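Local coordinates for ABC transporter binding protein AcbH (Actinoplanes, PDB 3OO8), which serves as an extracellular solute-binding receptor of an ABC transporter, with an exclusive preference for beta-D-galactopyranose, at residues 152-157 and 173-178; 344-349 and 356-361; 303-308 and 313-318. The protein carries 2 engineered substitutions. All coordinates share one frame; numbering follows the deposited sequence.

Interaction 1: residues 152-157 and 173-178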
ATOM      1  N   GLN A 152      -6.305   8.454  26.410  1.00 20.09           N
ATOM      2  CA  GLN A 152      -7.064   9.374  27.274  1.00 23.31           C
ATOM      3  C   GLN A 152      -6.820   9.108  28.769  1.00 22.58           C
ATOM      4  O   GLN A 152      -6.554  10.031  29.535  1.00 25.18           O
ATOM      5  CB  GLN A 152      -8.564   9.292  26.940  1.00 23.53           C
ATOM      6  CG  GLN A 152      -8.894   9.997  25.608  1.00 31.50           C
ATOM      7  CD  GLN A 152     -10.208   9.553  24.948  1.00 41.60           C
ATOM      8  OE1 GLN A 152     -10.973   8.758  25.500  1.00 44.31           O
ATOM      9  NE2 GLN A 152     -10.461  10.065  23.746  1.00 40.26           N
ATOM     10  N   SER A 153      -6.863   7.843  29.159  1.00 24.46           N
ATOM     11  CA  SER A 153      -6.724   7.452  30.567  1.00 24.28           C
ATOM     12  C   SER A 153      -5.305   7.643  31.120  1.00 24.46           C
ATOM     13  O   SER A 153      -5.116   8.090  32.269  1.00 25.24           O
ATOM     14  CB  SER A 153      -7.149   5.992  30.713  1.00 25.94           C
ATOM     15  OG  SER A 153      -7.165   5.599  32.068  1.00 31.39           O
ATOM     16  N   LYS A 154      -4.307   7.285  30.309  1.00 21.22           N
ATOM     17  CA  LYS A 154      -2.914   7.321  30.736  1.00 21.86           C
ATOM     18  C   LYS A 154      -2.150   8.602  30.473  1.00 21.84           C
ATOM     19  O   LYS A 154      -0.958   8.697  30.805  1.00 20.75           O
ATOM     20  CB  LYS A 154      -2.133   6.164  30.121  1.00 22.38           C
ATOM     21  CG  LYS A 154      -2.705   4.796  30.408  1.00 23.78           C
ATOM     22  CD  LYS A 154      -1.603   3.749  30.247  1.00 33.80           C
ATOM     23  CE  LYS A 154      -1.881   2.471  31.038  1.00 39.91           C
ATOM     24  NZ  LYS A 154      -2.028   2.686  32.518  1.00 42.92           N
ATOM     25  N   GLY A 155      -2.829   9.577  29.880  1.00 20.87           N
ATOM     26  CA  GLY A 155      -2.225  10.848  29.515  1.00 21.28           C
ATOM     27  C   GLY A 155      -1.180  10.748  28.409  1.00 22.07           C
ATOM     28  O   GLY A 155      -0.154  11.418  28.478  1.00 22.18           O
ATOM     29  N   TYR A 156      -1.439   9.907  27.408  1.00 18.81           N
ATOM     30  CA  TYR A 156      -0.547   9.774  26.249  1.00 17.65           C
ATOM     31  C   TYR A 156      -1.016  10.719  25.156  1.00 16.71           C
ATOM     32  O   TYR A 156      -2.212  10.742  24.829  1.00 18.61           O
ATOM     33  CB  TYR A 156      -0.594   8.359  25.678  1.00 14.22           C
ATOM     34  CG  TYR A 156      -0.166   7.260  26.637  1.00 16.92           C
ATOM     35  CD1 TYR A 156       0.749   7.528  27.646  1.00 17.60           C
ATOM     36  CD2 TYR A 156      -0.572   5.954  26.442  1.00 16.36           C
ATOM     37  CE1 TYR A 156       1.166   6.534  28.509  1.00 17.00           C
ATOM     38  CE2 TYR A 156      -0.165   4.935  27.305  1.00 19.70           C
ATOM     39  CZ  TYR A 156       0.719   5.244  28.322  1.00 16.26           C
ATOM     40  OH  TYR A 156       1.166   4.266  29.190  1.00 21.86           O
ATOM     41  N   GLU A 157      -0.078  11.495  24.627  1.00 14.74           N
ATOM     42  CA  GLU A 157      -0.350  12.418  23.513  1.00 16.27           C
ATOM     43  C   GLU A 157       0.169  11.815  22.210  1.00 15.55           C
ATOM     44  O   GLU A 157       1.166  11.097  22.192  1.00 18.72           O
ATOM     45  CB  GLU A 157       0.335  13.771  23.746  1.00 16.39           C
ATOM     46  CG  GLU A 157      -0.055  14.467  25.046  1.00 19.49           C
ATOM     47  CD  GLU A 157      -1.535  14.814  25.132  1.00 26.02           C
ATOM     48  OE1 GLU A 157      -2.195  14.991  24.087  1.00 26.17           O
ATOM     49  OE2 GLU A 157      -2.054  14.921  26.264  1.00 27.33           O
ATOM     50  N   GLN A 173       6.607   1.824  28.528  1.00 21.45           N
ATOM     51  CA  GLN A 173       7.369   0.776  29.192  1.00 21.09           C
ATOM     52  C   GLN A 173       7.327   0.953  30.703  1.00 23.43           C
ATOM     53  O   GLN A 173       7.095  -0.020  31.428  1.00 25.35           O
ATOM     54  CB  GLN A 173       8.818   0.729  28.693  1.00 22.50           C
ATOM     55  CG  GLN A 173       8.933  -0.069  27.414  1.00 22.72           C
ATOM     56  CD  GLN A 173      10.362  -0.384  26.989  1.00 20.63           C
ATOM     57  OE1 GLN A 173      11.321   0.300  27.369  1.00 19.43           O
ATOM     58  NE2 GLN A 173      10.503  -1.418  26.167  1.00 18.25           N
ATOM     59  N   SER A 174       7.564   2.179  31.166  1.00 24.01           N
ATOM     60  CA  SER A 174       7.476   2.510  32.606  1.00 25.75           C
ATOM     61  C   SER A 174       6.081   2.209  33.153  1.00 25.70           C
ATOM     62  O   SER A 174       5.929   1.808  34.317  1.00 26.50           O
ATOM     63  CB  SER A 174       7.841   3.975  32.848  1.00 25.20           C
ATOM     64  OG  SER A 174       9.243   4.145  32.677  1.00 32.50           O
ATOM     65  N   ASP A 175       5.063   2.389  32.314  1.00 23.64           N
ATOM     66  CA  ASP A 175       3.696   2.059  32.693  1.00 21.32           C
ATOM     67  C   ASP A 175       3.398   0.551  32.597  1.00 20.38           C
ATOM     68  O   ASP A 175       2.275   0.127  32.870  1.00 22.08           O
ATOM     69  CB  ASP A 175       2.677   2.842  31.858  1.00 21.72           C
ATOM     70  CG  ASP A 175       2.646   4.343  32.174  1.00 25.86           C
ATOM     71  OD1 ASP A 175       3.218   4.795  33.200  1.00 23.43           O
ATOM     72  OD2 ASP A 175       2.034   5.091  31.370  1.00 25.71           O
ATOM     73  N   GLY A 176       4.389  -0.260  32.229  1.00 19.93           N
ATOM     74  CA  GLY A 176       4.188  -1.702  32.114  1.00 20.28           C
ATOM     75  C   GLY A 176       3.466  -2.182  30.865  1.00 21.69           C
ATOM     76  O   GLY A 176       2.843  -3.237  30.851  1.00 20.81           O
ATOM     77  N   LEU A 177       3.561  -1.422  29.775  1.00 18.70           N
ATOM     78  CA  LEU A 177       2.876  -1.798  28.557  1.00 20.26           C
ATOM     79  C   LEU A 177       3.934  -2.078  27.500  1.00 19.65           C
ATOM     80  O   LEU A 177       4.978  -1.437  27.513  1.00 23.19           O
ATOM     81  CB  LEU A 177       2.037  -0.587  28.115  1.00 20.76           C
ATOM     82  CG  LEU A 177       0.696  -0.732  27.416  1.00 26.77           C
ATOM     83  CD1 LEU A 177      -0.290  -1.492  28.289  1.00 30.03           C
ATOM     84  CD2 LEU A 177       0.179   0.670  27.130  1.00 27.73           C
ATOM     85  N   VAL A 178       3.668  -3.020  26.599  1.00 18.55           N
ATOM     86  CA  VAL A 178       4.542  -3.254  25.443  1.00 17.90           C
ATOM     87  C   VAL A 178       4.257  -2.058  24.521  1.00 17.04           C
ATOM     88  O   VAL A 178       3.100  -1.831  24.217  1.00 18.03           O
ATOM     89  CB  VAL A 178       4.138  -4.549  24.727  1.00 16.56           C
ATOM     90  CG1 VAL A 178       4.762  -4.636  23.352  1.00 20.33           C
ATOM     91  CG2 VAL A 178       4.462  -5.789  25.595  1.00 21.03           C
TER
HETATM   92  O   HOH W   1       0.681   7.143  32.456  1.00 26.11           O
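Y156 and D175 meet head-on, and the bond between them shows how one phenol joins the loops that follow two successive helices. The two side chains approach from opposite directions, and Y156 OH donates to D175 OD2 over a very short 2.5 Å. Ring and carboxylate are nearly coplanar, 19° apart, and the acid lies at the edge of the ring, near its plane, where OD2 also comes within 3.3 Å of Y156 CE1. In Y156, CG stands anti to the carbonyl carbon (chi1 -61°), which sends the ring across to D175.

L177 comes to the ring edge on the other side of the hydroxyl, its CD2 4.3 Å from Y156 CE2. Over one face lies K154, with CB 3.5 Å above the ring plane and offset toward the rim. The lysine chain slides past D175 in the opposite direction; its NZ stays 4.9 Å from D175 OD2, too far for a salt bridge. A water bridges the rest of the gap, donating to K154 O and to D175 OD2. Helix 162-174 supplies further cover, with L168, K171 and M172 touching Y156, while G176 closes that helix in a Schellman motif.

OD2 thus accepts two hydrogen bonds, one from the phenol and one from water. Together they probably fix the carboxylate and the phenol end, and with a lysine nearby are likely to favour the ionised acid, while K154 CB, L168 and M172 hem in the buried ring.

Interaction 2: residues 344-349 and 356-361. With SO4 (sulfate ion), chain B.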
ATOM      1  N   GLY A 344     -12.035  15.039  -2.325  1.00 25.23           N
ATOM      2  CA  GLY A 344     -13.264  15.411  -1.631  1.00 26.00           C
ATOM      3  C   GLY A 344     -14.285  14.298  -1.497  1.00 25.97           C
ATOM      4  O   GLY A 344     -15.439  14.527  -1.107  1.00 28.75           O
ATOM      5  N   LEU A 345     -13.886  13.073  -1.802  1.00 22.39           N
ATOM      6  CA  LEU A 345     -14.844  12.000  -1.649  1.00 16.95           C
ATOM      7  C   LEU A 345     -14.857  11.444  -0.232  1.00 16.46           C
ATOM      8  O   LEU A 345     -13.855  10.910   0.238  1.00 16.39           O
ATOM      9  CB  LEU A 345     -14.587  10.893  -2.683  1.00 17.63           C
ATOM     10  CG  LEU A 345     -15.421   9.653  -2.377  1.00 15.34           C
ATOM     11  CD1 LEU A 345     -16.931   9.915  -2.458  1.00 15.02           C
ATOM     12  CD2 LEU A 345     -15.025   8.499  -3.300  1.00 16.71           C
ATOM     13  N   ILE A 346     -15.989  11.617   0.459  1.00 13.41           N
ATOM     14  CA  ILE A 346     -16.275  10.941   1.739  1.00 14.14           C
ATOM     15  C   ILE A 346     -17.582  10.215   1.481  1.00 14.33           C
ATOM     16  O   ILE A 346     -18.664  10.821   1.512  1.00 14.64           O
ATOM     17  CB  ILE A 346     -16.475  11.970   2.891  1.00 13.71           C
ATOM     18  CG1 ILE A 346     -15.215  12.816   3.000  1.00 19.99           C
ATOM     19  CG2 ILE A 346     -16.687  11.273   4.243  1.00 16.14           C
ATOM     20  CD1 ILE A 346     -14.072  12.026   3.619  1.00 24.62           C
ATOM     21  N   ALA A 347     -17.485   8.941   1.139  1.00 14.11           N
ATOM     22  CA  ALA A 347     -18.669   8.148   0.802  1.00 15.88           C
ATOM     23  C   ALA A 347     -19.581   7.945   2.006  1.00 16.00           C
ATOM     24  O   ALA A 347     -19.117   7.872   3.158  1.00 17.06           O
ATOM     25  CB  ALA A 347     -18.244   6.792   0.215  1.00 17.40           C
ATOM     26  N   PRO A 348     -20.896   7.832   1.748  1.00 17.34           N
ATOM     27  CA  PRO A 348     -21.867   7.744   2.841  1.00 17.80           C
ATOM     28  C   PRO A 348     -21.720   6.482   3.651  1.00 17.21           C
ATOM     29  O   PRO A 348     -22.233   6.379   4.761  1.00 19.37           O
ATOM     30  CB  PRO A 348     -23.229   7.748   2.132  1.00 18.48           C
ATOM     31  CG  PRO A 348     -22.942   7.608   0.663  1.00 23.51           C
ATOM     32  CD  PRO A 348     -21.526   8.025   0.430  1.00 18.24           C
ATOM     33  N   THR A 349     -21.016   5.505   3.097  1.00 14.22           N
ATOM     34  CA  THR A 349     -20.813   4.249   3.804  1.00 12.98           C
ATOM     35  C   THR A 349     -19.518   4.201   4.634  1.00 14.44           C
ATOM     36  O   THR A 349     -19.304   3.245   5.370  1.00 15.60           O
ATOM     37  CB  THR A 349     -20.772   3.061   2.808  1.00 18.49           C
ATOM     38  OG1 THR A 349     -19.826   3.355   1.775  1.00 14.54           O
ATOM     39  CG2 THR A 349     -22.138   2.810   2.168  1.00 16.74           C
ATOM     40  N   LYS A 356     -10.732   9.037   8.347  1.00 10.46           N
ATOM     41  CA  LYS A 356      -9.405   9.519   8.674  1.00 13.00           C
ATOM     42  C   LYS A 356      -8.374   9.074   7.615  1.00 12.05           C
ATOM     43  O   LYS A 356      -7.448   9.819   7.284  1.00 11.94           O
ATOM     44  CB  LYS A 356      -9.014   9.036  10.063  1.00 11.99           C
ATOM     45  CG  LYS A 356      -7.749   9.709  10.560  1.00 16.17           C
ATOM     46  CD  LYS A 356      -7.520   9.394  12.041  1.00 16.37           C
ATOM     47  CE  LYS A 356      -6.234  10.049  12.525  1.00 20.84           C
ATOM     48  NZ  LYS A 356      -6.300  11.530  12.485  1.00 25.85           N
ATOM     49  N   SER A 357      -8.585   7.888   7.058  1.00 12.96           N
ATOM     50  CA  SER A 357      -7.667   7.365   6.033  1.00  9.32           C
ATOM     51  C   SER A 357      -7.649   8.280   4.802  1.00 11.79           C
ATOM     52  O   SER A 357      -6.578   8.601   4.271  1.00 11.42           O
ATOM     53  CB  SER A 357      -8.084   5.946   5.615  1.00  9.13           C
ATOM     54  OG  SER A 357      -7.993   5.024   6.720  1.00 11.65           O
ATOM     55  N   VAL A 358      -8.833   8.739   4.393  1.00 11.69           N
ATOM     56  CA  VAL A 358      -8.938   9.648   3.230  1.00 11.73           C
ATOM     57  C   VAL A 358      -8.155  10.916   3.530  1.00 12.12           C
ATOM     58  O   VAL A 358      -7.428  11.432   2.684  1.00 15.21           O
ATOM     59  CB  VAL A 358     -10.444  10.060   2.996  1.00 16.21           C
ATOM     60  CG1 VAL A 358     -10.583  11.332   2.090  1.00 19.29           C
ATOM     61  CG2 VAL A 358     -11.202   8.890   2.421  1.00 17.76           C
ATOM     62  N   ALA A 359      -8.350  11.453   4.730  1.00 13.58           N
ATOM     63  CA  ALA A 359      -7.690  12.686   5.102  1.00 13.04           C
ATOM     64  C   ALA A 359      -6.168  12.535   5.135  1.00 12.81           C
ATOM     65  O   ALA A 359      -5.450  13.337   4.538  1.00 14.70           O
ATOM     66  CB  ALA A 359      -8.199  13.153   6.456  1.00 14.44           C
ATOM     67  N   GLU A 360      -5.687  11.469   5.779  1.00 11.76           N
ATOM     68  CA  GLU A 360      -4.246  11.301   5.955  1.00 12.13           C
ATOM     69  C   GLU A 360      -3.554  10.856   4.669  1.00 11.66           C
ATOM     70  O   GLU A 360      -2.477  11.336   4.337  1.00 13.76           O
ATOM     71  CB  GLU A 360      -3.935  10.358   7.120  1.00 13.01           C
ATOM     72  CG  GLU A 360      -4.368  10.978   8.456  1.00 13.49           C
ATOM     73  CD  GLU A 360      -3.677  12.300   8.742  1.00 17.24           C
ATOM     74  OE1 GLU A 360      -2.482  12.473   8.375  1.00 13.24           O
ATOM     75  OE2 GLU A 360      -4.325  13.165   9.370  1.00 16.80           O
ATOM     76  N   ILE A 361      -4.170   9.950   3.911  1.00 10.32           N
ATOM     77  CA  ILE A 361      -3.583   9.637   2.617  1.00 12.21           C
ATOM     78  C   ILE A 361      -3.564  10.837   1.652  1.00 10.87           C
ATOM     79  O   ILE A 361      -2.593  11.062   0.911  1.00 11.97           O
ATOM     80  CB  ILE A 361      -4.285   8.431   1.959  1.00 10.61           C
ATOM     81  CG1 ILE A 361      -4.115   7.203   2.848  1.00  9.85           C
ATOM     82  CG2 ILE A 361      -3.706   8.217   0.551  1.00 11.73           C
ATOM     83  CD1 ILE A 361      -5.022   5.999   2.417  1.00 10.75           C
TER
HETATM   84  S   SO4 B 405      -9.190  11.848  15.297  1.00 58.41           S
HETATM   85  O1  SO4 B 405      -7.944  11.122  15.512  1.00 60.27           O
HETATM   86  O2  SO4 B 405      -9.117  13.103  16.041  1.00 59.24           O
HETATM   87  O3  SO4 B 405     -10.324  11.058  15.777  1.00 62.59           O
HETATM   88  O4  SO4 B 405      -9.385  12.122  13.875  1.00 60.72           O
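V358 presses its CG1 methyl against the loop at L345 and I346, the close-packed part of a contact that is otherwise small. CG1 lies 3.8 Å from L345 O and 3.9 Å from I346 CD1, so one methyl meets a backbone carbonyl and an aliphatic tip together. The valine points from helix 352-363 toward the loop, whereas I346 arrives at a slant: its CB does not face the helix, and a bend at chi2 (-73°) brings CD1 round to it. The second valine methyl, CG2, also approaches the carbonyl, at 4.0 Å from L345 O. Y350 touches both L345 and V358, and V339 of strand 339-340 adds to the packing on the valine.

The loose side is quite different. I346 is exposed at the surface, and K356 points away from the loop, in an extended chain that bends only at chi4 (65°) to bring NZ to a sulfate ion, probably from the crystallisation liquor. Its hydrogen bonds there are weak, 3.4 Å from NZ to sulfate O4 and 3.5 Å from NZ to sulfate O1. A methionine in place of K356 would probably leave the sulfate without this positive partner while hardly disturbing the valine contact. D280 and F281 of strand 279-282 lie against the lysine chain.

No hydrogen bond joins the two segments. The chemistry is therefore that of dispersion between methyl groups and a carbonyl, where the loop 344-349 lies against helix 352-363, with the lysine's charge directed away from it to the sulfate.

Interaction 3: residues 303-308 and 313-318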
ATOM      1  N   PHE A 303      -6.816   0.027 -12.747  1.00 10.33           N
ATOM      2  CA  PHE A 303      -7.099  -0.658 -14.009  1.00  9.39           C
ATOM      3  C   PHE A 303      -6.160  -0.172 -15.087  1.00 10.30           C
ATOM      4  O   PHE A 303      -5.706   0.979 -15.053  1.00 10.99           O
ATOM      5  CB  PHE A 303      -8.546  -0.389 -14.432  1.00 10.24           C
ATOM      6  CG  PHE A 303      -9.510  -0.741 -13.347  1.00  9.51           C
ATOM      7  CD1 PHE A 303      -9.939  -2.040 -13.215  1.00  9.18           C
ATOM      8  CD2 PHE A 303      -9.921   0.229 -12.422  1.00  9.49           C
ATOM      9  CE1 PHE A 303     -10.773  -2.407 -12.145  1.00  9.17           C
ATOM     10  CE2 PHE A 303     -10.772  -0.114 -11.348  1.00 12.02           C
ATOM     11  CZ  PHE A 303     -11.214  -1.436 -11.225  1.00 12.22           C
ATOM     12  N   ILE A 304      -5.858  -1.096 -15.990  1.00  9.09           N
ATOM     13  CA  ILE A 304      -4.979  -0.831 -17.125  1.00  9.85           C
ATOM     14  C   ILE A 304      -5.664  -1.224 -18.433  1.00 11.79           C
ATOM     15  O   ILE A 304      -6.660  -1.965 -18.458  1.00 10.80           O
ATOM     16  CB  ILE A 304      -3.678  -1.643 -17.035  1.00 10.82           C
ATOM     17  CG1 ILE A 304      -4.000  -3.154 -16.981  1.00 11.37           C
ATOM     18  CG2 ILE A 304      -2.842  -1.139 -15.857  1.00 11.34           C
ATOM     19  CD1 ILE A 304      -2.767  -4.082 -16.916  1.00 13.35           C
ATOM     20  N   LEU A 305      -5.097  -0.718 -19.528  1.00 11.73           N
ATOM     21  CA  LEU A 305      -5.591  -1.002 -20.879  1.00 13.11           C
ATOM     22  C   LEU A 305      -4.524  -1.776 -21.682  1.00 12.92           C
ATOM     23  O   LEU A 305      -3.569  -1.159 -22.205  1.00 14.50           O
ATOM     24  CB  LEU A 305      -5.894   0.330 -21.566  1.00 12.42           C
ATOM     25  CG  LEU A 305      -6.936   0.357 -22.719  1.00 17.20           C
ATOM     26  CD1 LEU A 305      -7.330   1.812 -23.071  1.00 21.68           C
ATOM     27  CD2 LEU A 305      -6.449  -0.426 -23.962  1.00 17.61           C
ATOM     28  N   PRO A 306      -4.663  -3.105 -21.779  1.00 13.96           N
ATOM     29  CA  PRO A 306      -3.658  -3.924 -22.478  1.00 13.71           C
ATOM     30  C   PRO A 306      -3.513  -3.485 -23.921  1.00 16.33           C
ATOM     31  O   PRO A 306      -4.524  -3.331 -24.611  1.00 16.84           O
ATOM     32  CB  PRO A 306      -4.248  -5.327 -22.406  1.00 15.79           C
ATOM     33  CG  PRO A 306      -5.008  -5.322 -21.059  1.00 16.53           C
ATOM     34  CD  PRO A 306      -5.665  -3.952 -21.109  1.00 13.06           C
ATOM     35  N   LYS A 307      -2.281  -3.213 -24.346  1.00 15.64           N
ATOM     36  CA  LYS A 307      -2.076  -2.812 -25.754  1.00 19.05           C
ATOM     37  C   LYS A 307      -2.701  -3.801 -26.741  1.00 17.59           C
ATOM     38  O   LYS A 307      -3.269  -3.381 -27.757  1.00 17.04           O
ATOM     39  CB  LYS A 307      -0.590  -2.614 -26.091  1.00 19.21           C
ATOM     40  CG  LYS A 307      -0.382  -2.106 -27.528  1.00 24.28           C
ATOM     41  CD  LYS A 307       1.075  -1.891 -27.894  1.00 32.54           C
ATOM     42  CE  LYS A 307       1.659  -0.618 -27.295  1.00 40.43           C
ATOM     43  NZ  LYS A 307       3.134  -0.472 -27.571  1.00 39.28           N
ATOM     44  N   LYS A 308      -2.603  -5.095 -26.447  1.00 15.77           N
ATOM     45  CA  LYS A 308      -3.120  -6.159 -27.318  1.00 17.70           C
ATOM     46  C   LYS A 308      -4.611  -6.403 -27.134  1.00 17.29           C
ATOM     47  O   LYS A 308      -5.214  -7.247 -27.819  1.00 17.79           O
ATOM     48  CB  LYS A 308      -2.303  -7.456 -27.187  1.00 17.40           C
ATOM     49  CG  LYS A 308      -0.855  -7.350 -27.633  1.00 24.11           C
ATOM     50  CD  LYS A 308      -0.219  -8.745 -27.749  1.00 24.01           C
ATOM     51  CE  LYS A 308      -0.631  -9.413 -29.062  1.00 39.12           C
ATOM     52  NZ  LYS A 308      -0.350 -10.879 -29.119  1.00 38.34           N
ATOM     53  N   ALA A 313     -11.226   2.220 -27.908  1.00 14.08           N
ATOM     54  CA  ALA A 313     -12.033   3.429 -27.766  1.00 17.56           C
ATOM     55  C   ALA A 313     -13.119   3.258 -26.711  1.00 17.11           C
ATOM     56  O   ALA A 313     -13.319   4.148 -25.869  1.00 17.46           O
ATOM     57  CB  ALA A 313     -12.654   3.823 -29.120  1.00 16.15           C
ATOM     58  N   ALA A 314     -13.801   2.114 -26.761  1.00 16.93           N
ATOM     59  CA  ALA A 314     -14.882   1.841 -25.818  1.00 15.29           C
ATOM     60  C   ALA A 314     -14.287   1.624 -24.435  1.00 14.08           C
ATOM     61  O   ALA A 314     -14.863   2.042 -23.415  1.00 14.69           O
ATOM     62  CB  ALA A 314     -15.704   0.622 -26.258  1.00 16.71           C
ATOM     63  N   ALA A 315     -13.112   0.996 -24.411  1.00 11.16           N
ATOM     64  CA  ALA A 315     -12.449   0.707 -23.100  1.00 11.01           C
ATOM     65  C   ALA A 315     -12.105   2.028 -22.415  1.00 12.02           C
ATOM     66  O   ALA A 315     -12.225   2.178 -21.197  1.00 12.67           O
ATOM     67  CB  ALA A 315     -11.180  -0.132 -23.314  1.00 11.55           C
ATOM     68  N   LYS A 316     -11.672   3.005 -23.200  1.00 11.48           N
ATOM     69  CA  LYS A 316     -11.344   4.304 -22.634  1.00 11.81           C
ATOM     70  C   LYS A 316     -12.562   4.998 -22.039  1.00 11.49           C
ATOM     71  O   LYS A 316     -12.436   5.698 -21.052  1.00 13.71           O
ATOM     72  CB  LYS A 316     -10.655   5.192 -23.682  1.00 11.08           C
ATOM     73  CG  LYS A 316      -9.222   4.791 -23.946  1.00 10.24           C
ATOM     74  CD  LYS A 316      -8.631   5.599 -25.124  1.00 13.30           C
ATOM     75  CE  LYS A 316      -7.184   5.233 -25.367  1.00 15.82           C
ATOM     76  NZ  LYS A 316      -6.671   5.996 -26.579  1.00 17.42           N
ATOM     77  N   LYS A 317     -13.748   4.797 -22.615  1.00 14.28           N
ATOM     78  CA  LYS A 317     -14.940   5.432 -22.047  1.00 13.47           C
ATOM     79  C   LYS A 317     -15.235   4.832 -20.689  1.00 13.03           C
ATOM     80  O   LYS A 317     -15.621   5.541 -19.769  1.00 12.86           O
ATOM     81  CB  LYS A 317     -16.179   5.236 -22.933  1.00 14.93           C
ATOM     82  CG  LYS A 317     -16.124   5.978 -24.268  1.00 20.57           C
ATOM     83  CD  LYS A 317     -17.518   5.993 -24.927  1.00 32.32           C
ATOM     84  CE  LYS A 317     -18.552   6.740 -24.067  1.00 38.55           C
ATOM     85  NZ  LYS A 317     -19.902   6.944 -24.705  1.00 44.58           N
ATOM     86  N   VAL A 318     -15.021   3.522 -20.583  1.00 10.32           N
ATOM     87  CA  VAL A 318     -15.262   2.814 -19.322  1.00 10.09           C
ATOM     88  C   VAL A 318     -14.235   3.305 -18.293  1.00 11.65           C
ATOM     89  O   VAL A 318     -14.568   3.539 -17.128  1.00 10.92           O
ATOM     90  CB  VAL A 318     -15.300   1.281 -19.494  1.00  8.59           C
ATOM     91  CG1 VAL A 318     -15.421   0.591 -18.113  1.00  9.07           C
ATOM     92  CG2 VAL A 318     -16.518   0.864 -20.322  1.00 11.74           C
TER
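This is apolar packing of a strand's exit against the helix that follows it, in the part of the fold where strand 301-304 gives way to helix 312-322. L305 carries it from the strand side, facing A315 and K316. Its CG rests 4.3 Å from A315 CB, and its CD1 methyl lies closer to the lysine, 3.6 Å from K316 CG. The two side chains cross at about a right angle, so CD1 lies across the aliphatic part of the lysine and also comes within 4.1 Å of K316 CE. K316 is extended beyond CG, which exposes a run of methylenes to the leucine and carries the amino group past it to a salt bridge with D108. In L305, CG is turned away from the backbone N (chi1 -155°), bringing the branched end to the helix.

L85 of strand 85-89 touches both L305 and A315, and L319, one turn along the helix, adds to the leucine's surroundings.

With no hydrogen bond between the segments, the contact rests on hydrocarbon surfaces alone. The lysine plays two parts: its methylenes pack on the buried leucine, and its ammonium pairs with D108 beyond the contact.

In the fold
Followed from the N terminus, the contacts come in series, none enclosing or crossing another. Interaction 1 is first, closing the loop that runs through helix 162-174 and joining the turn after it to the turn after helix 148-154. Interaction 3 is next, bridging a short turn between strand 301-304 and helix 312-322. Interaction 2 comes last, where the loop after strand 339-340 folds back on helix 352-363. In space the order differs: interactions 1 and 3 lie on opposite sides of the chain's centre, their centres about 53 Å apart, while the centre of interaction 2 lies about 30 Å from that of interaction 1 and about 27 Å from that of interaction 3. Each is thus a local closure.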